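Local coordinates for ankyrin repeat family protein (Enterococcus faecalis, PDB 3HRA) that is of uncharacterised function but, as an ankyrin repeat protein, probably offers a surface for binding other proteins, at residues A[86-89]-A[90-94]. Numbering follows the deposited sequence.
Sequences EILA and YMLKH
Tyr90 packs its CB 3.4 Å from Ile87 O and gives one face of its ring to the imidazole of His94, whose ND1 stands 3.3 Å above the ring plane, over the centre. Reciprocally, Tyr90 CZ lies 3.4 Å above one face of His94, displaced toward the rim, the facing planes being moderately inclined. With Tyr90 CG anti to the backbone N (chi1 -158°), the ring is carried toward the helix C-terminus, alongside His94; Tyr90 OH hydrogen-bonds to Asp60 of helix 52-60. ND1 also makes a weak hydrogen bond to Tyr90 O, which already accepts His94 N.

One turn apart, Ile87 and Met91 run side by side, CG2 of Ile87 meeting CE of Met91 at 3.7 Å, while Met91 CG rests 3.3 Å from Ile87 O. Leu88 and Leu92 cross at an angle, Leu88 CG to Leu92 CD1 being 4.1 Å.

The backbone bonds Tyr90 N to Glu86 O, Met91 N to Ile87 O and Leu92 N to Leu88 O are regular, the last 2.9 Å with N-H...O 161°. The next, Lys93 N to Ala89 O, is weak at 3.2 Å and 130°, near the end of helix 85-94.

Apolar contacts join helix 85-94 to helix 52-60 (Ile87, Met91), helix 119-128 (Leu88) and helix 75-81 (Leu88, Met91). The weak ND1 bond is consistent with a proton on ND1 and, with the ring packing, may favour this imidazole rotation.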
loop_
_atom_site.group_PDB
_atom_site.type_symbol
_atom_site.label_atom_id
_atom_site.label_comp_id
_atom_site.label_asym_id
_atom_site.label_seq_id
_atom_site.Cartn_x
_atom_site.Cartn_y
_atom_site.Cartn_z
ATOM N N GLU A 86 2.546 -10.332 2.900
ATOM C CA GLU A 86 1.665 -11.444 3.242
ATOM C C GLU A 86 0.226 -10.965 3.458
ATOM O O GLU A 86 -0.720 -11.572 2.957
ATOM C CB GLU A 86 2.202 -12.143 4.496
ATOM C CG GLU A 86 3.664 -12.625 4.314
ATOM C CD GLU A 86 4.772 -11.673 4.874
ATOM O OE1 GLU A 86 4.675 -10.395 4.861
ATOM O OE2 GLU A 86 5.796 -12.247 5.324
ATOM N N ILE A 87 0.066 -9.878 4.215
ATOM C CA ILE A 87 -1.266 -9.341 4.465
ATOM C C ILE A 87 -1.907 -8.819 3.176
ATOM O O ILE A 87 -3.079 -9.069 2.926
ATOM C CB ILE A 87 -1.250 -8.254 5.559
ATOM C CG1 ILE A 87 -0.861 -8.876 6.901
ATOM C CG2 ILE A 87 -2.609 -7.562 5.658
ATOM C CD1 ILE A 87 -0.623 -7.832 8.001
ATOM N N LEU A 88 -1.118 -8.126 2.347
ATOM C CA LEU A 88 -1.589 -7.605 1.067
ATOM C C LEU A 88 -2.054 -8.725 0.149
ATOM O O LEU A 88 -3.124 -8.634 -0.455
ATOM C CB LEU A 88 -0.493 -6.791 0.370
ATOM C CG LEU A 88 -0.885 -6.195 -0.978
ATOM C CD1 LEU A 88 -2.085 -5.261 -0.830
ATOM C CD2 LEU A 88 0.315 -5.458 -1.596
ATOM N N ALA A 89 -1.240 -9.767 0.032
ATOM C CA ALA A 89 -1.631 -10.930 -0.762
ATOM C C ALA A 89 -2.981 -11.502 -0.295
ATOM O O ALA A 89 -3.837 -11.867 -1.114
ATOM C CB ALA A 89 -0.541 -11.991 -0.710
ATOM N N TYR A 90 -3.165 -11.587 1.024
ATOM C CA TYR A 90 -4.411 -12.088 1.574
ATOM C C TYR A 90 -5.582 -11.169 1.216
ATOM O O TYR A 90 -6.655 -11.640 0.809
ATOM C CB TYR A 90 -4.304 -12.277 3.089
ATOM C CG TYR A 90 -5.315 -13.242 3.647
ATOM C CD1 TYR A 90 -5.119 -14.614 3.547
ATOM C CD2 TYR A 90 -6.477 -12.780 4.271
ATOM C CE1 TYR A 90 -6.042 -15.509 4.070
ATOM C CE2 TYR A 90 -7.403 -13.658 4.793
ATOM C CZ TYR A 90 -7.187 -15.019 4.684
ATOM O OH TYR A 90 -8.111 -15.894 5.206
ATOM N N MET A 91 -5.370 -9.864 1.368
ATOM C CA MET A 91 -6.400 -8.887 1.026
ATOM C C MET A 91 -6.816 -8.999 -0.433
ATOM O O MET A 91 -7.996 -8.944 -0.744
ATOM C CB MET A 91 -5.920 -7.476 1.306
ATOM C CG MET A 91 -5.774 -7.154 2.783
ATOM S SD MET A 91 -5.067 -5.509 2.974
ATOM C CE MET A 91 -5.321 -5.192 4.724
ATOM N N LEU A 92 -5.841 -9.146 -1.322
ATOM C CA LEU A 92 -6.127 -9.257 -2.762
ATOM C C LEU A 92 -6.911 -10.532 -3.116
ATOM O O LEU A 92 -7.558 -10.599 -4.163
ATOM C CB LEU A 92 -4.830 -9.192 -3.570
ATOM C CG LEU A 92 -4.149 -7.818 -3.534
ATOM C CD1 LEU A 92 -2.764 -7.850 -4.184
ATOM C CD2 LEU A 92 -5.051 -6.784 -4.197
ATOM N N LYS A 93 -6.856 -11.539 -2.244
ATOM C CA LYS A 93 -7.609 -12.779 -2.460
ATOM C C LYS A 93 -8.945 -12.835 -1.718
ATOM O O LYS A 93 -9.878 -13.502 -2.171
ATOM C CB LYS A 93 -6.792 -13.998 -2.019
ATOM C CG LYS A 93 -5.522 -14.261 -2.810
ATOM C CD LYS A 93 -4.788 -15.469 -2.202
ATOM C CE LYS A 93 -3.291 -15.421 -2.502
ATOM N NZ LYS A 93 -2.497 -16.330 -1.613
ATOM N N HIS A 94 -9.028 -12.186 -0.558
ATOM C CA HIS A 94 -10.184 -12.384 0.326
ATOM C C HIS A 94 -11.009 -11.143 0.639
ATOM O O HIS A 94 -11.911 -11.181 1.476
ATOM C CB HIS A 94 -9.747 -13.054 1.631
ATOM C CG HIS A 94 -9.241 -14.441 1.438
ATOM N ND1 HIS A 94 -7.898 -14.742 1.319
ATOM C CD2 HIS A 94 -9.898 -15.616 1.307
ATOM C CE1 HIS A 94 -7.752 -16.041 1.149
ATOM N NE2 HIS A 94 -8.956 -16.595 1.137
#